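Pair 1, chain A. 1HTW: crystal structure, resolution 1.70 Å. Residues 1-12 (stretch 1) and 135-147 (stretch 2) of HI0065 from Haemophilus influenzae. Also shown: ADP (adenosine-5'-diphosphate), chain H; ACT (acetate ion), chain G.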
# COMPACT_ATOMS: atom_id res chain seq x y z
N MET A 1 -11.35 -7.28 -10.18
CA MET A 1 -10.88 -8.19 -11.28
C MET A 1 -10.48 -9.53 -10.68
O MET A 1 -11.21 -10.12 -9.88
CB MET A 1 -9.71 -7.58 -12.03
CG MET A 1 -10.05 -6.72 -13.23
SD MET A 1 -10.95 -5.10 -12.76
CE MET A 1 -10.50 -3.99 -14.27
N GLU A 2 -9.28 -9.99 -11.06
CA GLU A 2 -8.82 -11.27 -10.48
C GLU A 2 -8.60 -11.03 -9.00
O GLU A 2 -8.67 -9.85 -8.56
CB GLU A 2 -7.63 -11.85 -11.20
CG GLU A 2 -7.95 -13.10 -12.01
CD GLU A 2 -7.08 -14.29 -11.65
OE1 GLU A 2 -5.91 -14.32 -12.09
OE2 GLU A 2 -7.56 -15.22 -10.95
N SER A 3 -8.56 -12.12 -8.24
CA SER A 3 -8.32 -11.97 -6.80
C SER A 3 -7.31 -12.99 -6.30
O SER A 3 -7.04 -14.03 -6.89
CB SER A 3 -9.68 -12.22 -6.07
OG SER A 3 -9.68 -11.53 -4.84
N LEU A 4 -6.70 -12.67 -5.14
CA LEU A 4 -5.82 -13.60 -4.46
C LEU A 4 -6.32 -13.67 -2.99
O LEU A 4 -6.57 -12.60 -2.46
CB LEU A 4 -4.36 -13.18 -4.42
CG LEU A 4 -3.49 -13.85 -3.34
CD1 LEU A 4 -3.21 -15.31 -3.72
CD2 LEU A 4 -2.17 -13.11 -3.18
N THR A 5 -6.42 -14.89 -2.49
CA THR A 5 -6.73 -15.01 -1.04
C THR A 5 -5.52 -15.71 -0.41
O THR A 5 -5.14 -16.82 -0.79
CB THR A 5 -8.05 -15.67 -0.73
OG1 THR A 5 -8.25 -15.69 0.75
CG2 THR A 5 -8.20 -17.11 -1.14
N GLN A 6 -4.95 -15.07 0.62
CA GLN A 6 -3.74 -15.57 1.22
C GLN A 6 -3.75 -15.55 2.74
O GLN A 6 -4.00 -14.53 3.35
CB GLN A 6 -2.58 -14.59 0.77
CG GLN A 6 -1.24 -15.01 1.37
CD GLN A 6 -0.61 -16.17 0.64
OE1 GLN A 6 -0.71 -16.30 -0.59
NE2 GLN A 6 -0.15 -17.16 1.41
N TYR A 7 -3.59 -16.77 3.28
CA TYR A 7 -3.54 -16.92 4.75
C TYR A 7 -2.14 -16.51 5.22
O TYR A 7 -1.09 -16.80 4.59
CB TYR A 7 -3.80 -18.43 5.07
CG TYR A 7 -3.62 -18.77 6.54
CD1 TYR A 7 -4.38 -18.05 7.46
CD2 TYR A 7 -2.95 -19.90 6.95
CE1 TYR A 7 -4.30 -18.39 8.82
CE2 TYR A 7 -2.91 -20.28 8.29
CZ TYR A 7 -3.58 -19.47 9.19
OH TYR A 7 -3.62 -19.85 10.53
N ILE A 8 -2.14 -15.75 6.25
CA ILE A 8 -0.89 -15.19 6.87
C ILE A 8 -0.90 -15.62 8.36
O ILE A 8 -1.54 -14.96 9.17
CB ILE A 8 -1.06 -13.67 6.81
CG1 ILE A 8 -1.13 -13.18 5.35
CG2 ILE A 8 0.17 -13.06 7.53
CD1 ILE A 8 0.08 -13.52 4.47
N PRO A 9 -0.26 -16.73 8.61
CA PRO A 9 -0.37 -17.35 9.96
C PRO A 9 0.22 -16.59 11.10
O PRO A 9 -0.15 -16.75 12.28
CB PRO A 9 0.30 -18.71 9.77
CG PRO A 9 1.08 -18.66 8.54
CD PRO A 9 0.45 -17.59 7.67
N ASP A 10 1.17 -15.66 10.85
CA ASP A 10 1.82 -14.94 11.93
C ASP A 10 2.54 -13.72 11.36
O ASP A 10 2.46 -13.49 10.13
CB ASP A 10 2.89 -15.89 12.54
CG ASP A 10 3.69 -16.62 11.50
OD1 ASP A 10 4.27 -15.99 10.56
OD2 ASP A 10 3.76 -17.87 11.55
N GLU A 11 3.03 -12.89 12.26
CA GLU A 11 3.65 -11.64 11.80
C GLU A 11 4.82 -11.84 10.87
O GLU A 11 4.90 -11.01 9.91
CB GLU A 11 3.99 -10.79 13.03
CG GLU A 11 4.51 -9.41 12.60
CD GLU A 11 4.54 -8.41 13.73
OE1 GLU A 11 3.78 -8.59 14.70
OE2 GLU A 11 5.36 -7.47 13.65
N PHE A 12 5.65 -12.84 11.00
CA PHE A 12 6.79 -13.07 10.10
C PHE A 12 6.31 -13.30 8.68
O PHE A 12 6.83 -12.87 7.64
CB PHE A 12 7.60 -14.30 10.52
CG PHE A 12 8.94 -13.96 11.14
CD1 PHE A 12 9.83 -13.19 10.44
CD2 PHE A 12 9.25 -14.41 12.40
CE1 PHE A 12 11.10 -12.94 10.98
CE2 PHE A 12 10.48 -14.11 12.98
CZ PHE A 12 11.40 -13.39 12.24
N ASP A 135 -6.95 -13.39 16.28
CA ASP A 135 -5.79 -13.64 17.15
C ASP A 135 -4.54 -13.06 16.46
O ASP A 135 -4.67 -11.89 16.03
CB ASP A 135 -5.65 -15.11 17.50
CG ASP A 135 -6.71 -15.59 18.49
OD1 ASP A 135 -7.26 -14.73 19.22
OD2 ASP A 135 -6.95 -16.81 18.59
N ASP A 136 -3.49 -13.78 16.31
CA ASP A 136 -2.28 -13.25 15.66
C ASP A 136 -2.17 -13.75 14.22
O ASP A 136 -1.08 -13.70 13.64
CB ASP A 136 -1.04 -13.63 16.45
CG ASP A 136 -0.91 -12.84 17.75
OD1 ASP A 136 -1.62 -11.83 17.92
OD2 ASP A 136 -0.10 -13.27 18.60
N ALA A 137 -3.27 -14.31 13.70
CA ALA A 137 -3.26 -14.73 12.29
C ALA A 137 -4.08 -13.74 11.48
O ALA A 137 -4.92 -13.01 11.97
CB ALA A 137 -3.73 -16.14 12.06
N ARG A 138 -3.85 -13.73 10.16
CA ARG A 138 -4.56 -12.86 9.26
C ARG A 138 -4.89 -13.62 7.97
O ARG A 138 -4.35 -14.67 7.68
CB ARG A 138 -3.70 -11.59 8.86
CG ARG A 138 -3.22 -10.78 10.05
CD ARG A 138 -4.24 -10.00 10.79
NE ARG A 138 -3.70 -9.12 11.85
CZ ARG A 138 -3.58 -9.52 13.11
NH1 ARG A 138 -3.99 -10.73 13.49
NH2 ARG A 138 -3.19 -8.66 14.07
N ASN A 139 -5.78 -13.03 7.18
CA ASN A 139 -6.03 -13.49 5.81
C ASN A 139 -6.24 -12.23 4.97
O ASN A 139 -7.00 -11.32 5.31
CB ASN A 139 -7.29 -14.39 5.80
CG ASN A 139 -7.34 -15.22 4.50
OD1 ASN A 139 -6.71 -16.28 4.42
ND2 ASN A 139 -8.07 -14.66 3.56
N ILE A 140 -5.50 -12.20 3.83
CA ILE A 140 -5.59 -11.00 2.98
C ILE A 140 -6.22 -11.38 1.63
O ILE A 140 -5.96 -12.46 1.16
CB ILE A 140 -4.11 -10.58 2.66
CG1 ILE A 140 -3.46 -10.14 3.97
CG2 ILE A 140 -4.14 -9.51 1.59
CD1 ILE A 140 -1.95 -9.99 3.85
N GLU A 141 -7.10 -10.50 1.19
CA GLU A 141 -7.67 -10.66 -0.17
C GLU A 141 -7.07 -9.49 -0.96
O GLU A 141 -7.25 -8.33 -0.55
CB GLU A 141 -9.17 -10.64 -0.13
CG GLU A 141 -9.92 -9.34 -0.04
CD GLU A 141 -11.27 -9.45 0.64
OE1 GLU A 141 -11.38 -10.20 1.64
OE2 GLU A 141 -12.25 -8.77 0.24
N LEU A 142 -6.44 -9.82 -2.07
CA LEU A 142 -6.02 -8.74 -2.99
C LEU A 142 -7.04 -8.75 -4.14
O LEU A 142 -7.34 -9.81 -4.73
CB LEU A 142 -4.63 -9.05 -3.57
CG LEU A 142 -3.41 -9.01 -2.69
CD1 LEU A 142 -2.13 -9.05 -3.56
CD2 LEU A 142 -3.37 -7.76 -1.85
N ILE A 143 -7.53 -7.59 -4.48
CA ILE A 143 -8.53 -7.39 -5.48
C ILE A 143 -8.00 -6.36 -6.51
O ILE A 143 -7.77 -5.22 -6.19
CB ILE A 143 -9.86 -6.93 -4.89
CG1 ILE A 143 -10.37 -7.96 -3.84
CG2 ILE A 143 -10.93 -6.85 -6.00
CD1 ILE A 143 -11.63 -7.46 -3.16
N ALA A 144 -7.98 -6.84 -7.77
CA ALA A 144 -7.49 -5.94 -8.83
C ALA A 144 -8.61 -4.99 -9.22
O ALA A 144 -9.78 -5.44 -9.29
CB ALA A 144 -7.11 -6.77 -10.06
N GLN A 145 -8.28 -3.72 -9.45
CA GLN A 145 -9.28 -2.76 -9.87
C GLN A 145 -9.00 -2.25 -11.30
O GLN A 145 -9.91 -1.75 -11.94
CB GLN A 145 -9.27 -1.51 -8.96
CG GLN A 145 -10.64 -1.03 -8.57
CD GLN A 145 -11.20 -1.78 -7.37
OE1 GLN A 145 -11.86 -1.18 -6.53
NE2 GLN A 145 -10.87 -3.06 -7.28
N THR A 146 -7.75 -2.37 -11.69
CA THR A 146 -7.34 -1.90 -13.04
C THR A 146 -6.69 -3.03 -13.76
O THR A 146 -6.32 -4.07 -13.24
CB THR A 146 -6.34 -0.73 -12.92
OG1 THR A 146 -5.16 -1.22 -12.24
CG2 THR A 146 -6.91 0.49 -12.23
N ASN A 147 -6.31 -2.76 -15.05
CA ASN A 147 -5.49 -3.72 -15.76
C ASN A 147 -4.16 -3.95 -15.08
O ASN A 147 -3.64 -5.07 -15.05
CB ASN A 147 -5.26 -3.07 -17.18
CG ASN A 147 -4.61 -4.07 -18.10
OD1 ASN A 147 -5.26 -5.04 -18.53
ND2 ASN A 147 -3.33 -3.86 -18.39
PB ADP H . -3.17 -1.22 11.34
O1B ADP H . -2.24 -0.28 10.58
O2B ADP H . -4.10 -1.94 10.45
O3B ADP H . -3.92 -0.35 12.43
PA ADP H . -0.81 -2.23 12.68
O1A ADP H . -0.37 -0.92 13.26
O2A ADP H . 0.10 -2.83 11.68
O3A ADP H . -2.30 -2.17 12.18
O5' ADP H . -0.91 -3.25 13.91
C5' ADP H . -0.89 -4.65 13.81
C4' ADP H . -0.60 -5.21 15.22
O4' ADP H . -0.91 -6.61 15.23
C3' ADP H . 0.84 -5.05 15.64
O3' ADP H . 0.93 -4.68 17.05
C2' ADP H . 1.40 -6.42 15.29
O2' ADP H . 2.60 -6.76 15.96
C1' ADP H . 0.21 -7.36 15.55
N9 ADP H . 0.23 -8.55 14.75
C8 ADP H . 0.10 -9.84 15.19
N7 ADP H . 0.05 -10.77 14.31
C5 ADP H . 0.17 -10.09 13.18
C6 ADP H . 0.12 -10.61 11.90
N6 ADP H . -0.06 -11.88 11.59
N1 ADP H . 0.15 -9.67 10.91
C2 ADP H . 0.25 -8.36 11.22
N3 ADP H . 0.25 -7.76 12.42
C4 ADP H . 0.25 -8.74 13.36
C ACT G . -10.02 -10.89 17.27
O ACT G . -8.94 -11.51 17.26
OXT ACT G . -10.11 -9.69 17.61
CH3 ACT G . -11.29 -11.66 16.93

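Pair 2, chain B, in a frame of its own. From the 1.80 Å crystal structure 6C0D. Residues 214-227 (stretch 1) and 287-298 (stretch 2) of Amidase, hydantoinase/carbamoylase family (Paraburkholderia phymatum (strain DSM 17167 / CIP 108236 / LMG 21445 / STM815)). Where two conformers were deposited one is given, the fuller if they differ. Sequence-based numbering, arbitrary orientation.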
# COMPACT_ATOMS: atom_id res chain seq x y z
N THR B 214 1.48 -7.34 35.22
CA THR B 214 2.39 -8.47 35.47
C THR B 214 3.73 -8.25 34.78
O THR B 214 4.80 -8.43 35.40
CB THR B 214 1.76 -9.75 34.94
OG1 THR B 214 1.35 -9.53 33.57
CG2 THR B 214 0.54 -10.12 35.77
N THR B 215 3.69 -7.91 33.50
CA THR B 215 4.85 -7.91 32.62
C THR B 215 4.59 -6.89 31.53
O THR B 215 3.45 -6.78 31.05
CB THR B 215 5.03 -9.29 31.96
OG1 THR B 215 5.12 -10.30 32.97
CG2 THR B 215 6.29 -9.33 31.09
N ILE B 216 5.62 -6.15 31.15
CA ILE B 216 5.58 -5.32 29.95
C ILE B 216 6.06 -6.18 28.78
O ILE B 216 7.15 -6.76 28.83
CB ILE B 216 6.45 -4.07 30.13
CG1 ILE B 216 5.88 -3.23 31.29
CG2 ILE B 216 6.52 -3.25 28.84
CD1 ILE B 216 6.76 -2.03 31.66
N VAL B 217 5.23 -6.29 27.73
CA VAL B 217 5.49 -7.30 26.70
C VAL B 217 6.77 -6.97 25.94
O VAL B 217 7.17 -5.80 25.82
CB VAL B 217 4.30 -7.42 25.72
CG1 VAL B 217 3.04 -7.95 26.44
CG2 VAL B 217 4.05 -6.07 25.06
N GLY B 218 7.45 -8.02 25.46
CA GLY B 218 8.50 -7.83 24.48
C GLY B 218 7.91 -7.61 23.09
O GLY B 218 6.72 -7.87 22.86
N ILE B 219 8.74 -7.11 22.18
CA ILE B 219 8.29 -6.71 20.83
C ILE B 219 9.27 -7.21 19.78
O ILE B 219 10.49 -7.20 19.98
CB ILE B 219 8.15 -5.17 20.73
CG1 ILE B 219 7.22 -4.64 21.84
CG2 ILE B 219 7.57 -4.78 19.35
CD1 ILE B 219 7.21 -3.12 21.99
N ARG B 220 8.73 -7.65 18.62
CA ARG B 220 9.52 -7.90 17.43
C ARG B 220 8.87 -7.19 16.25
O ARG B 220 7.63 -7.13 16.17
CB ARG B 220 9.65 -9.39 17.12
CG ARG B 220 10.50 -10.16 18.10
CD ARG B 220 11.97 -9.71 18.04
NE ARG B 220 12.81 -10.57 18.88
CZ ARG B 220 12.92 -10.46 20.20
NH1 ARG B 220 12.29 -9.50 20.87
NH2 ARG B 220 13.69 -11.31 20.86
N GLU B 221 9.70 -6.66 15.36
CA GLU B 221 9.22 -6.05 14.11
C GLU B 221 10.06 -6.58 12.96
O GLU B 221 11.27 -6.76 13.09
CB GLU B 221 9.30 -4.53 14.18
CG GLU B 221 8.24 -3.96 15.14
CD GLU B 221 8.34 -2.47 15.33
OE1 GLU B 221 9.43 -1.90 15.14
OE2 GLU B 221 7.31 -1.86 15.67
N PHE B 222 9.40 -6.84 11.83
CA PHE B 222 10.07 -7.34 10.64
C PHE B 222 9.45 -6.71 9.40
O PHE B 222 8.26 -6.36 9.40
CB PHE B 222 9.93 -8.86 10.49
CG PHE B 222 10.67 -9.63 11.55
CD1 PHE B 222 11.97 -10.05 11.33
CD2 PHE B 222 10.03 -9.98 12.73
CE1 PHE B 222 12.65 -10.78 12.30
CE2 PHE B 222 10.72 -10.70 13.72
CZ PHE B 222 12.02 -11.11 13.49
N GLN B 223 10.26 -6.58 8.36
CA GLN B 223 9.74 -6.43 7.01
C GLN B 223 9.88 -7.77 6.31
O GLN B 223 10.89 -8.47 6.47
CB GLN B 223 10.50 -5.38 6.21
CG GLN B 223 10.26 -3.95 6.59
CD GLN B 223 10.90 -3.01 5.59
OE1 GLN B 223 11.31 -3.43 4.50
NE2 GLN B 223 10.99 -1.74 5.94
N LEU B 224 8.88 -8.13 5.54
CA LEU B 224 8.94 -9.33 4.73
C LEU B 224 8.72 -8.93 3.29
O LEU B 224 7.65 -8.40 2.94
CB LEU B 224 7.89 -10.33 5.20
CG LEU B 224 7.91 -11.68 4.51
CD1 LEU B 224 9.24 -12.40 4.72
CD2 LEU B 224 6.79 -12.46 5.11
N ARG B 225 9.74 -9.15 2.46
CA ARG B 225 9.72 -8.78 1.05
C ARG B 225 9.48 -10.01 0.19
O ARG B 225 9.97 -11.10 0.50
CB ARG B 225 11.06 -8.16 0.62
CG ARG B 225 11.38 -6.81 1.24
CD ARG B 225 12.72 -6.30 0.70
NE ARG B 225 13.10 -5.02 1.30
CZ ARG B 225 14.35 -4.56 1.37
NH1 ARG B 225 15.34 -5.29 0.89
NH2 ARG B 225 14.60 -3.39 1.93
N PHE B 226 8.74 -9.82 -0.91
CA PHE B 226 8.44 -10.87 -1.87
C PHE B 226 8.92 -10.40 -3.23
O PHE B 226 8.60 -9.28 -3.64
CB PHE B 226 6.95 -11.19 -1.88
CG PHE B 226 6.49 -11.75 -0.57
CD1 PHE B 226 6.16 -10.90 0.48
CD2 PHE B 226 6.47 -13.12 -0.37
CE1 PHE B 226 5.77 -11.41 1.72
CE2 PHE B 226 6.09 -13.64 0.87
CZ PHE B 226 5.74 -12.78 1.92
N ILE B 227 9.73 -11.22 -3.89
CA ILE B 227 10.33 -10.84 -5.16
C ILE B 227 9.82 -11.81 -6.21
O ILE B 227 10.20 -12.99 -6.21
CB ILE B 227 11.86 -10.85 -5.10
CG1 ILE B 227 12.39 -9.86 -4.05
CG2 ILE B 227 12.42 -10.48 -6.47
CD1 ILE B 227 12.48 -10.44 -2.65
N LYS B 287 7.02 -7.02 -7.08
CA LYS B 287 7.55 -6.95 -5.72
C LYS B 287 6.43 -6.57 -4.77
O LYS B 287 5.46 -5.91 -5.16
CB LYS B 287 8.69 -5.92 -5.58
CG LYS B 287 9.93 -6.24 -6.40
CD LYS B 287 11.01 -5.17 -6.21
CE LYS B 287 12.26 -5.49 -7.03
NZ LYS B 287 13.28 -4.40 -6.98
N ALA B 288 6.57 -6.98 -3.51
CA ALA B 288 5.58 -6.70 -2.48
C ALA B 288 6.28 -6.77 -1.13
O ALA B 288 7.21 -7.56 -0.94
CB ALA B 288 4.42 -7.70 -2.54
N VAL B 289 5.82 -5.96 -0.18
CA VAL B 289 6.41 -5.94 1.15
C VAL B 289 5.31 -5.76 2.19
O VAL B 289 4.35 -5.01 1.97
CB VAL B 289 7.49 -4.84 1.28
CG1 VAL B 289 6.90 -3.48 1.01
CG2 VAL B 289 8.15 -4.87 2.68
N LEU B 290 5.42 -6.48 3.30
CA LEU B 290 4.54 -6.25 4.43
C LEU B 290 5.38 -5.89 5.64
O LEU B 290 6.56 -6.26 5.73
CB LEU B 290 3.64 -7.47 4.74
CG LEU B 290 4.25 -8.79 5.26
CD1 LEU B 290 4.64 -8.74 6.77
CD2 LEU B 290 3.25 -9.91 5.05
N HIS B 291 4.78 -5.16 6.57
CA HIS B 291 5.36 -4.89 7.87
C HIS B 291 4.61 -5.71 8.91
O HIS B 291 3.37 -5.70 8.94
CB HIS B 291 5.28 -3.40 8.19
CG HIS B 291 6.05 -2.54 7.23
ND1 HIS B 291 6.42 -1.24 7.52
CD2 HIS B 291 6.52 -2.79 5.99
CE1 HIS B 291 7.10 -0.74 6.50
NE2 HIS B 291 7.17 -1.66 5.56
N LEU B 292 5.36 -6.44 9.74
CA LEU B 292 4.81 -7.35 10.73
C LEU B 292 5.35 -6.97 12.11
O LEU B 292 6.55 -6.73 12.26
CB LEU B 292 5.21 -8.81 10.44
CG LEU B 292 4.79 -9.86 11.47
CD1 LEU B 292 3.27 -10.07 11.40
CD2 LEU B 292 5.52 -11.17 11.23
N GLN B 293 4.46 -6.91 13.09
CA GLN B 293 4.85 -6.70 14.48
C GLN B 293 4.25 -7.81 15.30
O GLN B 293 3.16 -8.29 14.99
CB GLN B 293 4.35 -5.34 15.00
CG GLN B 293 4.78 -5.02 16.43
CD GLN B 293 4.16 -3.71 16.88
OE1 GLN B 293 3.08 -3.70 17.46
NE2 GLN B 293 4.83 -2.59 16.59
N PHE B 294 4.94 -8.25 16.35
CA PHE B 294 4.27 -9.11 17.31
C PHE B 294 4.84 -8.87 18.70
O PHE B 294 5.96 -8.38 18.87
CB PHE B 294 4.31 -10.61 16.92
CG PHE B 294 5.68 -11.18 16.65
CD1 PHE B 294 6.21 -11.16 15.36
CD2 PHE B 294 6.41 -11.81 17.67
CE1 PHE B 294 7.46 -11.72 15.09
CE2 PHE B 294 7.67 -12.38 17.40
CZ PHE B 294 8.19 -12.34 16.11
N ARG B 295 4.01 -9.18 19.70
CA ARG B 295 4.34 -8.90 21.10
C ARG B 295 3.84 -10.02 21.98
O ARG B 295 2.79 -10.62 21.70
CB ARG B 295 3.71 -7.59 21.60
CG ARG B 295 3.92 -6.39 20.67
CD ARG B 295 3.47 -5.08 21.34
NE ARG B 295 3.34 -4.00 20.35
CZ ARG B 295 3.46 -2.71 20.63
NH1 ARG B 295 3.71 -2.32 21.88
NH2 ARG B 295 3.35 -1.80 19.67
N ASP B 296 4.57 -10.29 23.06
CA ASP B 296 4.13 -11.28 24.02
C ASP B 296 4.89 -11.06 25.33
O ASP B 296 6.01 -10.56 25.33
CB ASP B 296 4.36 -12.70 23.51
CG ASP B 296 3.52 -13.72 24.25
OD1 ASP B 296 2.29 -13.75 24.00
OD2 ASP B 296 4.07 -14.46 25.10
N ALA B 297 4.25 -11.44 26.43
CA ALA B 297 4.90 -11.32 27.74
C ALA B 297 5.84 -12.47 28.05
O ALA B 297 6.64 -12.37 29.00
CB ALA B 297 3.83 -11.26 28.84
N ASN B 298 5.76 -13.57 27.30
CA ASN B 298 6.51 -14.78 27.61
C ASN B 298 7.73 -14.88 26.71
O ASN B 298 7.58 -15.04 25.48
CB ASN B 298 5.61 -16.01 27.44
CG ASN B 298 6.27 -17.30 27.93
OD1 ASN B 298 7.26 -17.75 27.37
ND2 ASN B 298 5.71 -17.91 28.96

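Both pairs are two-stranded antiparallel arrangements. The strand axes run at 163° in pair 1 and 166° in pair 2, with closest approaches of 4.5 and 4.6 Å. The central backbones superpose with an RMSD of 0.5 Å.

The register is the same. Leu A4 with Leu A142 matches Arg B220 with Phe B294. Gln A6 with Ile A140 matches Phe B222 with Leu B292, and Ile A8 with Arg A138 matches Leu B224 with Leu B290. Each is a hydrogen-bonded pair, joined by two backbone bonds. In pair 1, Gln A6 N reaches Ile A140 O at 2.9 Å and Ile A140 N reaches Gln A6 O at 2.8 Å. In pair 2, Phe B222 N to Leu B292 O and Leu B292 N to Phe B222 O are both 2.9 Å. The ladder in pair 2 runs on to Phe B226 and Ala B288, whereas in pair 1 the strand of stretch 1 ends at Ile A8.

These pairs put their side chains on one face of each sheet. In pair 1, aliphatic contacts hold it: Leu A4 CD2 lies 4.1 Å from Leu A142 CD1, and Ile A8 CG1 lies 3.6 Å from Ile A140 CD1. Pair 2 uses rings. Arg B220 CB sits over the face of the Phe B294 ring, 3.4 Å from its CZ, while the end of the arginine leads away. Phe B222 CE2 is 3.7 Å from Phe B294 CE1, which lies at the edge of the Phe B222 ring. Leu B224 CB packs 3.9 Å from Leu B290 CD1. The position of Leu B290 is held in pair 1 by Arg A138, whose guanidinium has ADP C4 over one face.

The other face is more polar. Thr A5 matches Glu B221, and both accept a side-chain hydrogen bond, but from different positions. Asn A139 ND2 donates to Thr A5 OG1 at 3.0 Å, a diagonal contact. Gln B293 NE2 donates to Glu B221 OE2 at 2.7 Å, directly across; its counterpart, Glu A141, turns its end away. Tyr A7 matches Gln B223. The tyrosine CE1 lies 4.0 Å from Ala A137 CB, and Asn A139 OD1 is at the ring edge. In pair 2 the ring is on the opposite strand, and Gln B223 CG lies over the face of His B291.

At Ser A3, OG bonds Leu A142 O at 2.9 Å. Its counterpart, Ile B219, instead places CD1 over the Arg B295 guanidinium, 3.6 Å from NH1 of Arg B295.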